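Local coordinates for YfkN protein (Bacillus subtilis subsp. subtilis, PDB 3GVE) that belongs to the calcineurin-like phosphoesterase family of metal-dependent proteins and holds a manganese and a magnesium ion side by side in one site, at residues 18-24 and 63-69; 208-212 and 241-246; 170-176 and 188-192. All coordinates share one frame. Residues are numbered along the deposited sequence.

Contact 1 of 3, residues 18-24 and 63-69. With MN (manganese (II) ion), chain C; MG (magnesium ion), chain D.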
ATOM      1  N   THR A  18     -13.413  -2.081  -8.057  1.00  7.51           N
ATOM      2  CA  THR A  18     -12.107  -2.000  -8.690  1.00  7.57           C
ATOM      3  C   THR A  18     -10.997  -2.030  -7.652  1.00  7.41           C
ATOM      4  O   THR A  18     -11.176  -1.582  -6.537  1.00  8.05           O
ATOM      5  CB  THR A  18     -11.955  -0.709  -9.570  1.00  7.75           C
ATOM      6  OG1 THR A  18     -10.841  -0.852 -10.474  1.00  8.11           O
ATOM      7  CG2 THR A  18     -11.777   0.551  -8.707  1.00  8.59           C
ATOM      8  N   ASP A  19      -9.842  -2.532  -8.057  1.00  7.25           N
ATOM      9  CA  ASP A  19      -8.644  -2.488  -7.227  1.00  7.43           C
ATOM     10  C   ASP A  19      -8.891  -3.038  -5.811  1.00  7.71           C
ATOM     11  O   ASP A  19      -8.398  -2.529  -4.826  1.00  7.86           O
ATOM     12  CB  ASP A  19      -8.040  -1.068  -7.216  1.00  7.51           C
ATOM     13  CG  ASP A  19      -7.512  -0.661  -8.581  1.00  7.56           C
ATOM     14  OD1 ASP A  19      -6.320  -0.915  -8.850  1.00  8.70           O
ATOM     15  OD2 ASP A  19      -8.298  -0.096  -9.376  1.00  7.58           O
ATOM     16  N   ILE A  20      -9.593  -4.182  -5.704  0.50  8.02           N
ATOM     17  CA  ILE A  20      -9.940  -4.828  -4.427  0.50  8.37           C
ATOM     18  C   ILE A  20      -8.666  -5.368  -3.778  0.50  8.29           C
ATOM     19  O   ILE A  20      -8.547  -5.360  -2.547  0.50  8.97           O
ATOM     20  CB  ILE A  20     -11.000  -5.945  -4.678  0.50  8.77           C
ATOM     21  CG1 ILE A  20     -12.337  -5.339  -4.993  0.50 10.08           C
ATOM     22  CG2 ILE A  20     -11.115  -6.831  -3.465  0.50  9.54           C
ATOM     23  CD1 ILE A  20     -12.965  -4.608  -4.044  0.50 12.43           C
ATOM     24  N   HIS A  21      -7.740  -5.829  -4.598  1.00  8.29           N
ATOM     25  CA  HIS A  21      -6.396  -6.247  -4.205  1.00  8.68           C
ATOM     26  C   HIS A  21      -6.456  -7.333  -3.119  1.00  8.72           C
ATOM     27  O   HIS A  21      -5.750  -7.288  -2.121  1.00  9.26           O
ATOM     28  CB  HIS A  21      -5.549  -5.028  -3.779  1.00  8.78           C
ATOM     29  CG  HIS A  21      -4.964  -4.273  -4.935  1.00  8.65           C
ATOM     30  ND1 HIS A  21      -3.984  -4.802  -5.739  1.00  9.40           N
ATOM     31  CD2 HIS A  21      -5.235  -3.043  -5.433  1.00  8.91           C
ATOM     32  CE1 HIS A  21      -3.668  -3.926  -6.675  1.00  9.53           C
ATOM     33  NE2 HIS A  21      -4.416  -2.853  -6.520  1.00  9.16           N
ATOM     34  N   ALA A  22      -7.333  -8.304  -3.348  1.00  8.44           N
ATOM     35  CA  ALA A  22      -7.447  -9.524  -2.512  1.00  8.77           C
ATOM     36  C   ALA A  22      -7.956  -9.272  -1.096  1.00  8.60           C
ATOM     37  O   ALA A  22      -7.933 -10.152  -0.256  1.00 10.14           O
ATOM     38  CB  ALA A  22      -6.120 -10.311  -2.478  1.00  9.61           C
ATOM     39  N   ASN A  23      -8.436  -8.063  -0.856  1.00  8.84           N
ATOM     40  CA  ASN A  23      -9.063  -7.731   0.427  1.00  9.01           C
ATOM     41  C   ASN A  23     -10.516  -8.218   0.483  1.00  9.30           C
ATOM     42  O   ASN A  23     -11.448  -7.465   0.254  1.00  9.75           O
ATOM     43  CB  ASN A  23      -8.962  -6.220   0.704  1.00  9.40           C
ATOM     44  CG  ASN A  23      -7.520  -5.736   0.796  1.00  9.61           C
ATOM     45  OD1 ASN A  23      -7.048  -4.972  -0.031  1.00 12.25           O
ATOM     46  ND2 ASN A  23      -6.825  -6.199   1.780  1.00  9.34           N
HETATM   47  N   MSE A  24     -10.663  -9.499   0.800  1.00  9.52           N
HETATM   48  CA  MSE A  24     -11.965 -10.161   0.930  1.00  9.59           C
HETATM   49  C   MSE A  24     -12.620  -9.765   2.246  1.00  9.96           C
HETATM   50  O   MSE A  24     -13.717  -9.255   2.269  1.00 11.32           O
HETATM   51  CB  MSE A  24     -11.794 -11.680   0.863  1.00  9.68           C
HETATM   52  CG  MSE A  24     -11.276 -12.156  -0.508  1.00 10.27           C
HETATM   53 SE   MSE A  24     -12.512 -11.860  -1.976  0.75 11.80          SE
HETATM   54  CE  MSE A  24     -11.644 -10.247  -2.752  1.00 11.03           C
ATOM     55  N   GLY A  63     -10.715  -5.309 -12.122  1.00  7.85           N
ATOM     56  CA  GLY A  63      -9.348  -5.805 -12.071  1.00  8.27           C
ATOM     57  C   GLY A  63      -8.521  -5.306 -10.893  1.00  7.61           C
ATOM     58  O   GLY A  63      -9.009  -4.577 -10.047  1.00  7.90           O
ATOM     59  N   ASP A  64      -7.254  -5.714 -10.855  1.00  7.53           N
ATOM     60  CA  ASP A  64      -6.392  -5.618  -9.653  1.00  7.97           C
ATOM     61  C   ASP A  64      -7.143  -6.252  -8.464  1.00  7.85           C
ATOM     62  O   ASP A  64      -7.343  -5.650  -7.416  1.00  8.67           O
ATOM     63  CB  ASP A  64      -5.943  -4.172  -9.362  1.00  7.65           C
ATOM     64  CG  ASP A  64      -4.644  -3.814 -10.046  1.00  7.76           C
ATOM     65  OD1 ASP A  64      -4.218  -4.586 -10.929  1.00  8.81           O
ATOM     66  OD2 ASP A  64      -4.089  -2.744  -9.703  1.00  8.50           O
ATOM     67  N   LEU A  65      -7.557  -7.494  -8.684  1.00  7.92           N
ATOM     68  CA  LEU A  65      -8.444  -8.246  -7.799  1.00  8.12           C
ATOM     69  C   LEU A  65      -7.749  -9.352  -6.990  1.00  8.29           C
ATOM     70  O   LEU A  65      -8.001  -9.496  -5.811  1.00  9.13           O
ATOM     71  CB  LEU A  65      -9.572  -8.858  -8.635  1.00  8.68           C
ATOM     72  CG  LEU A  65     -10.464  -9.876  -7.922  1.00  8.58           C
ATOM     73  CD1 LEU A  65     -11.293  -9.195  -6.864  1.00  9.33           C
ATOM     74  CD2 LEU A  65     -11.371 -10.602  -8.952  1.00  9.60           C
ATOM     75  N   ILE A  66      -6.896 -10.132  -7.641  1.00  8.83           N
ATOM     76  CA  ILE A  66      -6.400 -11.367  -7.056  1.00  9.29           C
ATOM     77  C   ILE A  66      -5.059 -11.261  -6.344  1.00  9.82           C
ATOM     78  O   ILE A  66      -4.585 -12.236  -5.780  1.00 11.24           O
ATOM     79  CB  ILE A  66      -6.319 -12.490  -8.123  1.00 10.04           C
ATOM     80  CG1 ILE A  66      -5.176 -12.221  -9.118  1.00 10.41           C
ATOM     81  CG2 ILE A  66      -7.665 -12.663  -8.816  1.00 11.51           C
ATOM     82  CD1 ILE A  66      -4.962 -13.340 -10.138  1.00 11.69           C
ATOM     83  N   GLN A  67      -4.452 -10.084  -6.373  1.00  9.51           N
ATOM     84  CA  GLN A  67      -3.117  -9.875  -5.821  1.00  9.87           C
ATOM     85  C   GLN A  67      -3.089  -8.638  -4.943  1.00 10.03           C
ATOM     86  O   GLN A  67      -3.787  -7.681  -5.197  1.00 10.74           O
ATOM     87  CB  GLN A  67      -2.126  -9.685  -6.972  1.00 11.04           C
ATOM     88  CG  GLN A  67      -0.659  -9.651  -6.540  1.00 12.02           C
ATOM     89  CD  GLN A  67      -0.171  -8.296  -6.019  1.00 12.36           C
ATOM     90  OE1 GLN A  67       0.831  -8.224  -5.313  1.00 15.90           O
ATOM     91  NE2 GLN A  67      -0.844  -7.246  -6.383  1.00 11.68           N
ATOM     92  N   GLY A  68      -2.265  -8.674  -3.911  1.00 10.05           N
ATOM     93  CA  GLY A  68      -1.978  -7.483  -3.134  1.00 11.72           C
ATOM     94  C   GLY A  68      -1.739  -7.684  -1.651  1.00 12.35           C
ATOM     95  O   GLY A  68      -1.084  -6.888  -1.012  1.00 14.55           O
ATOM     96  N   ASN A  69      -2.295  -8.753  -1.101  1.00 11.57           N
ATOM     97  CA  ASN A  69      -2.151  -9.041   0.329  1.00 11.75           C
ATOM     98  C   ASN A  69      -1.792 -10.512   0.572  1.00 12.01           C
ATOM     99  O   ASN A  69      -1.648 -11.251  -0.367  1.00 12.03           O
ATOM    100  CB  ASN A  69      -3.369  -8.555   1.135  1.00 11.97           C
ATOM    101  CG  ASN A  69      -4.627  -9.394   0.919  1.00 11.19           C
ATOM    102  OD1 ASN A  69      -5.720  -9.008   1.328  1.00 13.58           O
ATOM    103  ND2 ASN A  69      -4.473 -10.538   0.325  1.00 10.20           N
TER
HETATM  104 MN    MN C 402      -4.347  -1.214  -8.039  1.00  9.50          MN
HETATM  105 MG    MG D 403      -3.624  -1.258 -11.558  1.00  8.74          MG
HETATM  106  O   HOH W   1     -10.840  -5.526  -8.012  1.00  9.22           O
HETATM  107  O   HOH W   2      -3.471   0.126  -9.553  1.00  9.99           O
HETATM  108  O   HOH W   3      -2.150  -1.284  -7.581  1.00 11.75           O

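Contact 2 of 3, residues 208-212 and 241-246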
ATOM      1  N   ALA A 208     -24.538  -6.039 -30.044  1.00 13.56           N
ATOM      2  CA  ALA A 208     -24.516  -5.340 -28.760  1.00 12.88           C
ATOM      3  C   ALA A 208     -25.356  -4.074 -28.806  1.00 13.41           C
ATOM      4  O   ALA A 208     -25.159  -3.248 -29.657  1.00 14.25           O
ATOM      5  CB  ALA A 208     -23.077  -5.006 -28.347  1.00 13.72           C
ATOM      6  N   ASP A 209     -26.280  -3.949 -27.865  1.00 13.11           N
ATOM      7  CA  ASP A 209     -27.101  -2.747 -27.710  1.00 13.92           C
ATOM      8  C   ASP A 209     -26.486  -1.747 -26.725  1.00 13.73           C
ATOM      9  O   ASP A 209     -26.620  -0.550 -26.887  1.00 14.73           O
ATOM     10  CB  ASP A 209     -28.491  -3.117 -27.212  1.00 14.49           C
ATOM     11  CG  ASP A 209     -29.269  -3.914 -28.217  1.00 15.99           C
ATOM     12  OD1 ASP A 209     -29.344  -3.463 -29.376  1.00 16.67           O
ATOM     13  OD2 ASP A 209     -29.781  -4.960 -27.829  1.00 16.42           O
ATOM     14  N   VAL A 210     -25.850  -2.273 -25.685  1.00 11.75           N
ATOM     15  CA  VAL A 210     -25.205  -1.480 -24.635  1.00 11.90           C
ATOM     16  C   VAL A 210     -23.809  -2.041 -24.455  1.00 11.24           C
ATOM     17  O   VAL A 210     -23.650  -3.233 -24.362  1.00 12.86           O
ATOM     18  CB  VAL A 210     -25.963  -1.601 -23.299  1.00 13.75           C
ATOM     19  CG1 VAL A 210     -25.204  -0.888 -22.172  1.00 14.83           C
ATOM     20  CG2 VAL A 210     -27.376  -1.042 -23.438  1.00 15.14           C
ATOM     21  N   ILE A 211     -22.809  -1.171 -24.444  1.00 10.44           N
ATOM     22  CA  ILE A 211     -21.422  -1.603 -24.310  1.00 10.61           C
ATOM     23  C   ILE A 211     -20.809  -0.999 -23.039  1.00  9.04           C
ATOM     24  O   ILE A 211     -20.802   0.219 -22.867  1.00  9.68           O
ATOM     25  CB  ILE A 211     -20.571  -1.223 -25.561  1.00 11.34           C
ATOM     26  CG1 ILE A 211     -21.005  -2.056 -26.784  1.00 12.47           C
ATOM     27  CG2 ILE A 211     -19.077  -1.430 -25.275  1.00 12.23           C
ATOM     28  CD1 ILE A 211     -20.317  -1.672 -28.078  1.00 13.93           C
ATOM     29  N   ILE A 212     -20.292  -1.882 -22.174  1.00  8.75           N
ATOM     30  CA  ILE A 212     -19.673  -1.456 -20.861  1.00  8.30           C
ATOM     31  C   ILE A 212     -18.207  -1.738 -20.960  1.00  8.78           C
ATOM     32  O   ILE A 212     -17.781  -2.882 -21.254  1.00  8.93           O
ATOM     33  CB  ILE A 212     -20.319  -2.227 -19.717  1.00  9.18           C
ATOM     34  CG1 ILE A 212     -21.830  -1.906 -19.641  1.00 10.26           C
ATOM     35  CG2 ILE A 212     -19.632  -1.803 -18.418  1.00  9.81           C
ATOM     36  CD1 ILE A 212     -22.602  -2.857 -18.780  1.00 11.05           C
ATOM     37  N   GLY A 241     -19.445   4.457 -29.320  1.00 14.70           N
ATOM     38  CA  GLY A 241     -20.142   3.214 -29.049  1.00 14.35           C
ATOM     39  C   GLY A 241     -20.064   2.672 -27.630  1.00 12.75           C
ATOM     40  O   GLY A 241     -20.728   1.728 -27.316  1.00 13.06           O
ATOM     41  N   ILE A 242     -19.244   3.278 -26.782  1.00 11.47           N
ATOM     42  CA  ILE A 242     -19.187   2.881 -25.377  1.00 11.24           C
ATOM     43  C   ILE A 242     -20.249   3.656 -24.619  1.00 10.78           C
ATOM     44  O   ILE A 242     -20.315   4.872 -24.686  1.00 12.51           O
ATOM     45  CB  ILE A 242     -17.816   3.178 -24.754  1.00 12.07           C
ATOM     46  CG1 ILE A 242     -16.733   2.360 -25.461  1.00 13.47           C
ATOM     47  CG2 ILE A 242     -17.846   2.880 -23.249  1.00 10.98           C
ATOM     48  CD1 ILE A 242     -15.283   2.706 -25.051  1.00 14.17           C
ATOM     49  N   ASP A 243     -21.084   2.929 -23.899  1.00 10.25           N
ATOM     50  CA  ASP A 243     -22.174   3.529 -23.139  1.00 10.43           C
ATOM     51  C   ASP A 243     -21.883   3.792 -21.662  1.00 10.06           C
ATOM     52  O   ASP A 243     -22.576   4.564 -21.037  1.00 10.25           O
ATOM     53  CB  ASP A 243     -23.426   2.673 -23.270  1.00 11.69           C
ATOM     54  CG  ASP A 243     -23.834   2.504 -24.718  1.00 13.07           C
ATOM     55  OD1 ASP A 243     -24.133   3.517 -25.373  1.00 14.75           O
ATOM     56  OD2 ASP A 243     -23.804   1.376 -25.206  1.00 12.82           O
ATOM     57  N   ALA A 244     -20.870   3.120 -21.122  1.00  9.26           N
ATOM     58  CA  ALA A 244     -20.501   3.265 -19.710  1.00  9.32           C
ATOM     59  C   ALA A 244     -19.064   2.828 -19.547  1.00  8.51           C
ATOM     60  O   ALA A 244     -18.650   1.882 -20.176  1.00  9.13           O
ATOM     61  CB  ALA A 244     -21.405   2.401 -18.855  1.00 10.28           C
ATOM     62  N   ILE A 245     -18.341   3.521 -18.673  1.00  8.47           N
ATOM     63  CA  ILE A 245     -16.942   3.209 -18.393  1.00  8.21           C
ATOM     64  C   ILE A 245     -16.708   3.039 -16.897  1.00  7.49           C
ATOM     65  O   ILE A 245     -17.005   3.918 -16.109  1.00  8.49           O
ATOM     66  CB  ILE A 245     -15.990   4.309 -18.922  1.00  8.72           C
ATOM     67  CG1 ILE A 245     -16.145   4.460 -20.440  1.00  9.96           C
ATOM     68  CG2 ILE A 245     -14.541   3.974 -18.562  1.00 10.79           C
ATOM     69  CD1 ILE A 245     -15.479   5.751 -21.010  1.00 11.25           C
ATOM     70  N   ILE A 246     -16.162   1.890 -16.533  1.00  7.46           N
ATOM     71  CA  ILE A 246     -15.639   1.670 -15.197  1.00  7.88           C
ATOM     72  C   ILE A 246     -14.128   1.940 -15.271  1.00  7.49           C
ATOM     73  O   ILE A 246     -13.442   1.382 -16.113  1.00  8.06           O
ATOM     74  CB  ILE A 246     -15.883   0.230 -14.708  1.00  8.41           C
ATOM     75  CG1 ILE A 246     -17.333  -0.231 -14.958  1.00  9.04           C
ATOM     76  CG2 ILE A 246     -15.497   0.093 -13.235  1.00  9.69           C
ATOM     77  CD1 ILE A 246     -18.392   0.720 -14.469  1.00  9.80           C
TER
HETATM   78  O   HOH W   4     -26.491   2.317 -26.902  1.00 18.47           O

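Contact 3 of 3, residues 170-176 and 188-192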
ATOM      1  N   PHE A 170      -9.832  -3.554 -20.777  1.00  7.97           N
ATOM      2  CA  PHE A 170      -8.509  -3.022 -21.134  1.00  8.57           C
ATOM      3  C   PHE A 170      -7.570  -2.969 -19.942  1.00  8.10           C
ATOM      4  O   PHE A 170      -7.994  -2.700 -18.833  1.00  8.65           O
ATOM      5  CB  PHE A 170      -8.622  -1.601 -21.714  1.00  9.62           C
ATOM      6  CG  PHE A 170      -9.673  -1.469 -22.758  1.00  9.54           C
ATOM      7  CD1 PHE A 170      -9.451  -1.908 -24.053  1.00  9.65           C
ATOM      8  CD2 PHE A 170     -10.893  -0.929 -22.440  1.00 10.71           C
ATOM      9  CE1 PHE A 170     -10.438  -1.796 -25.009  1.00 10.90           C
ATOM     10  CE2 PHE A 170     -11.883  -0.807 -23.393  1.00 10.99           C
ATOM     11  CZ  PHE A 170     -11.654  -1.247 -24.689  1.00 11.60           C
ATOM     12  N   VAL A 171      -6.288  -3.199 -20.203  1.00  8.36           N
ATOM     13  CA  VAL A 171      -5.238  -3.105 -19.187  1.00  7.85           C
ATOM     14  C   VAL A 171      -4.124  -2.181 -19.703  1.00  8.22           C
ATOM     15  O   VAL A 171      -3.966  -2.014 -20.897  1.00  9.24           O
ATOM     16  CB  VAL A 171      -4.689  -4.527 -18.829  1.00  8.77           C
ATOM     17  CG1 VAL A 171      -3.813  -5.071 -19.961  1.00  9.66           C
ATOM     18  CG2 VAL A 171      -3.925  -4.520 -17.504  1.00  9.74           C
ATOM     19  N   PRO A 172      -3.360  -1.552 -18.817  1.00  8.31           N
ATOM     20  CA  PRO A 172      -2.317  -0.646 -19.328  1.00  9.48           C
ATOM     21  C   PRO A 172      -1.186  -1.413 -20.030  1.00  8.91           C
ATOM     22  O   PRO A 172      -0.776  -2.466 -19.591  1.00  9.89           O
ATOM     23  CB  PRO A 172      -1.793   0.053 -18.065  1.00  9.86           C
ATOM     24  CG  PRO A 172      -2.959  -0.022 -17.094  1.00 10.12           C
ATOM     25  CD  PRO A 172      -3.527  -1.407 -17.359  1.00  9.45           C
ATOM     26  N   PRO A 173      -0.681  -0.852 -21.126  1.00 10.03           N
ATOM     27  CA  PRO A 173       0.425  -1.493 -21.850  1.00 10.59           C
ATOM     28  C   PRO A 173       1.713  -1.589 -21.039  1.00 10.01           C
ATOM     29  O   PRO A 173       2.565  -2.381 -21.397  1.00 10.65           O
ATOM     30  CB  PRO A 173       0.620  -0.606 -23.091  1.00 12.33           C
ATOM     31  CG  PRO A 173      -0.559   0.237 -23.190  1.00 14.40           C
ATOM     32  CD  PRO A 173      -1.187   0.341 -21.832  1.00 11.26           C
ATOM     33  N   GLN A 174       1.793  -0.827 -19.960  1.00  9.14           N
ATOM     34  CA  GLN A 174       2.938  -0.813 -19.082  1.00  9.84           C
ATOM     35  C   GLN A 174       3.153  -2.138 -18.343  1.00 10.15           C
ATOM     36  O   GLN A 174       4.154  -2.291 -17.669  1.00 10.85           O
ATOM     37  CB  GLN A 174       2.801   0.346 -18.081  1.00 10.10           C
ATOM     38  CG  GLN A 174       3.034   1.734 -18.657  1.00 11.16           C
ATOM     39  CD  GLN A 174       1.873   2.250 -19.490  1.00 10.43           C
ATOM     40  OE1 GLN A 174       0.789   1.707 -19.470  1.00 10.56           O
ATOM     41  NE2 GLN A 174       2.112   3.325 -20.225  1.00 11.46           N
ATOM     42  N   ILE A 175       2.232  -3.092 -18.475  1.00  9.80           N
ATOM     43  CA  ILE A 175       2.468  -4.420 -17.884  1.00  9.77           C
ATOM     44  C   ILE A 175       3.735  -5.055 -18.490  1.00  9.96           C
ATOM     45  O   ILE A 175       4.365  -5.864 -17.883  1.00 11.17           O
ATOM     46  CB  ILE A 175       1.252  -5.387 -18.031  1.00  9.80           C
ATOM     47  CG1 ILE A 175       0.940  -5.691 -19.496  1.00 10.99           C
ATOM     48  CG2 ILE A 175       0.018  -4.842 -17.310  1.00  9.67           C
ATOM     49  CD1 ILE A 175      -0.118  -6.825 -19.664  1.00 11.05           C
HETATM   50  N   MSE A 176       4.105  -4.628 -19.690  1.00  9.77           N
HETATM   51  CA  MSE A 176       5.312  -5.145 -20.337  1.00 11.41           C
HETATM   52  C   MSE A 176       6.573  -4.721 -19.581  1.00 12.29           C
HETATM   53  O   MSE A 176       7.591  -5.379 -19.658  1.00 13.91           O
HETATM   54  CB  MSE A 176       5.383  -4.664 -21.785  1.00 11.74           C
HETATM   55  CG  MSE A 176       4.262  -5.178 -22.688  1.00 13.30           C
HETATM   56 SE   MSE A 176       3.949  -7.112 -22.645  0.75 15.38          SE
HETATM   57  CE  MSE A 176       5.740  -7.781 -22.994  1.00 16.62           C
ATOM     58  N   GLN A 188       2.105  -9.296 -26.200  1.00 12.45           N
ATOM     59  CA  GLN A 188       2.298  -7.851 -26.466  1.00 13.13           C
ATOM     60  C   GLN A 188       0.996  -7.125 -26.117  1.00 12.37           C
ATOM     61  O   GLN A 188      -0.060  -7.776 -25.920  1.00 12.88           O
ATOM     62  CB  GLN A 188       2.569  -7.570 -27.941  1.00 15.35           C
ATOM     63  CG  GLN A 188       1.373  -7.789 -28.797  1.00 17.45           C
ATOM     64  CD  GLN A 188       1.637  -7.811 -30.286  1.00 19.43           C
ATOM     65  OE1 GLN A 188       1.729  -8.870 -30.888  1.00 21.35           O
ATOM     66  NE2 GLN A 188       1.706  -6.628 -30.908  1.00 20.24           N
ATOM     67  N   VAL A 189       1.041  -5.811 -25.960  1.00 11.59           N
ATOM     68  CA  VAL A 189      -0.162  -5.100 -25.564  1.00 11.26           C
ATOM     69  C   VAL A 189      -0.458  -3.904 -26.450  1.00 12.25           C
ATOM     70  O   VAL A 189       0.337  -2.985 -26.558  1.00 15.11           O
ATOM     71  CB  VAL A 189      -0.100  -4.624 -24.085  1.00 11.29           C
ATOM     72  CG1 VAL A 189      -1.419  -3.995 -23.669  1.00 11.41           C
ATOM     73  CG2 VAL A 189       0.265  -5.762 -23.155  1.00 12.32           C
ATOM     74  N   GLN A 190      -1.626  -3.944 -27.064  1.00 11.05           N
ATOM     75  CA  GLN A 190      -2.099  -2.913 -27.945  1.00 10.86           C
ATOM     76  C   GLN A 190      -2.568  -1.701 -27.137  1.00 11.15           C
ATOM     77  O   GLN A 190      -3.111  -1.832 -26.039  1.00 11.32           O
ATOM     78  CB  GLN A 190      -3.234  -3.491 -28.788  1.00 11.76           C
ATOM     79  CG  GLN A 190      -3.850  -2.553 -29.808  1.00 12.25           C
ATOM     80  CD  GLN A 190      -5.008  -3.189 -30.548  1.00 12.98           C
ATOM     81  OE1 GLN A 190      -5.657  -4.090 -30.044  1.00 13.98           O
ATOM     82  NE2 GLN A 190      -5.284  -2.693 -31.747  1.00 14.74           N
ATOM     83  N   ASP A 191      -2.336  -0.525 -27.704  1.00 11.66           N
ATOM     84  CA  ASP A 191      -2.842   0.722 -27.148  1.00 11.31           C
ATOM     85  C   ASP A 191      -4.319   0.575 -26.803  1.00 10.77           C
ATOM     86  O   ASP A 191      -5.087   0.007 -27.551  1.00 11.87           O
ATOM     87  CB  ASP A 191      -2.665   1.861 -28.162  1.00 12.03           C
ATOM     88  CG  ASP A 191      -3.410   3.122 -27.763  1.00 13.22           C
ATOM     89  OD1 ASP A 191      -2.965   3.755 -26.811  1.00 14.42           O
ATOM     90  OD2 ASP A 191      -4.422   3.450 -28.387  1.00 13.59           O
ATOM     91  N   ILE A 192      -4.693   1.132 -25.654  1.00 10.09           N
ATOM     92  CA  ILE A 192      -6.067   1.046 -25.177  1.00 10.08           C
ATOM     93  C   ILE A 192      -7.115   1.572 -26.176  1.00 10.24           C
ATOM     94  O   ILE A 192      -8.021   0.838 -26.534  1.00 10.70           O
ATOM     95  CB  ILE A 192      -6.209   1.692 -23.786  1.00 10.18           C
ATOM     96  CG1 ILE A 192      -5.460   0.838 -22.766  1.00 10.30           C
ATOM     97  CG2 ILE A 192      -7.686   1.827 -23.394  1.00 10.04           C
ATOM     98  CD1 ILE A 192      -5.289   1.508 -21.414  1.00 10.74           C
TER

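Contact 1 of 3, residues 18-24 and 63-69
Two loops that leave the C-terminal ends of neighbouring parallel strands, 9-17 and 57-61, meet here in a buried, metal-centred contact that covers 528 Å². Three side chains converge on the manganese ion: Asp19 OD1 at 2.1 Å, His21 NE2 at 2.2 Å and Asp64 OD2 at 2.3 Å. Asp64 OD2 also reaches the magnesium ion at 2.4 Å, so one carboxylate oxygen bridges the metals, as does water 2. Asp64 OD1 accepts a hydrogen bond from His109 N. The close approach of Asp19 OD1 to Asp64 OD2, 3.0 Å, is made tolerable by the cation between them. Asp19-Ile20-His21 and Gly63-Asp64 correspond to the DxH and GD motifs of calcineurin-like phosphoesterases, with His251 completing the protein ligands of the manganese and Asn108, His216 and His249 those of the magnesium. Backbone hydrogen bonds hold the loops in step: Asp19 N donates to Gly63 O (3.0 Å), His21 N to Asp64 O (2.9 Å) and, weakly, Ala22 N to Leu65 O (2.8 Å). Water 1 links Ile20 N to Gly63 O, 2.9 Å from each. His21 is fixed at both ring nitrogens, because ND1 donates to Gln67 O (2.9 Å) while NE2 coordinates the manganese; Asp64 CB lies over one face of the ring. At the positive phi of Gly68 (146°) a CB would crowd Gln67 O and strike His21 CB. Away from the metals, Leu65 CD1 packs on Ile20 CB at 3.9 Å, and helix 91-98 covers Leu65 through Ile92 and Met96.

Contact 2 of 3, residues 208-212 and 241-246
Aliphatic side chains on one face of a parallel strand pair form the apolar centre: Ile212 CG1 lies 4.4 Å from Ala244 CB, and Ile212 CG2 lies 4.4 Å from Ile246 CG1. Ile14 of strand 9-17 covers both Ile212 and Ala244, while Ile290 of strand 286-297 meets Ala244 and Ile246, so this face packs against the other large sheet of the protein. Ile211 is turned to the other face, where its CG2 touches Ile242 CG1 at 4.5 Å and helix 192-205 closes over both residues with Met203, Lys204 and Ile200. The two strands belong to a beta-alpha-beta unit made of strand 210-215, helix 232-238 and strand 244-247, and with sheets stacked face to face they are part of the layered alpha/beta core of the calcineurin-like fold. Ile212 pairs with Ala244 at a CA-CA distance of 4.9 Å, and the short strand axes run at 16° to one another. Where the pairing begins, Ile211 O accepts Asp243 N at 2.9 Å and, more weakly, Ala244 N at 3.4 Å. A CA-H...O contact from Ile212 CA to Ala244 O, 3.6 Å, lies further along. On the N-terminal side of the bridge a side chain takes over from the backbone: Asp243 OD2 accepts Ile211 N at 2.8 Å, with an N-H...O angle of 158°. Asp243 thus binds both the N and the O of Ile211, one through its carboxylate and one through its own N. At the outer edge, water 4 lies 2.9 Å from Asp209 O and 3.1 Å from Asp243 OD1.

Contact 3 of 3, residues 170-176 and 188-192
Two bumps with nearly equal covered areas make this contact. The first, Val189, is pushed from the short strand 188-189 into a hollow lined by Pro173, Ile175 and Met176. Val189 CG1 presses on Pro173 CA at 3.6 Å and on Pro173 CB at 4.0 Å. Val189 CG2 meets Ile175 CD1 at 3.7 Å and the selenium of the selenomethionine Met176, atom SE, at 4.0 Å. The hollow owes its curve to the type I turn Pro172-Ile175, which bends the chain leaving strand 160-170 into helix 175-178 and brings Pro173, Ile175 and Met176 round the valine. The second bump, Ile192 at the start of helix 192-205, fits between the Phe170 ring and the two prolines: CG2 approaches Phe170 CG at 3.9 Å, while CD1 lies 4.2 Å from Pro172 CA and 4.3 Å from Pro173 CD. Asp191 N-caps that helix through OD2 to the N of Glu194. The segments thus join the end of strand 160-170 to the beginning of the helix that leads on to strand 210-215. Asn133 spans the seam from outside, its ND2 hydrogen-bonded to Val171 O and to Gln190 O. Between 170-176 and 188-192 themselves the chemistry is apolar packing without hydrogen bonds, so their fit rests on complementary shape, and the polar groups of Gln190 and Asp191 are satisfied elsewhere, by Glu198 and Gly227 among others.

How the contacts relate
The three contacts follow one another along the chain in the order 1, 3, 2, and none touches another. Contact 1 supplies protein ligands to both ions. Contact 3 borders the same site from another side: the side chain of Pro172 is about 6 Å from the magnesium and 9 Å from the manganese, and Ile175 touches the magnesium ligand Asn108. Contact 2 is more remote, with the side chain of Ile246 about 12 Å from either ion, yet its strands run on toward the loops holding His216, His249 and His251. The centres of contact 1 and contact 2 lie 24 Å apart, those of contact 1 and contact 3 19 Å, and those of contact 2 and contact 3 20 Å.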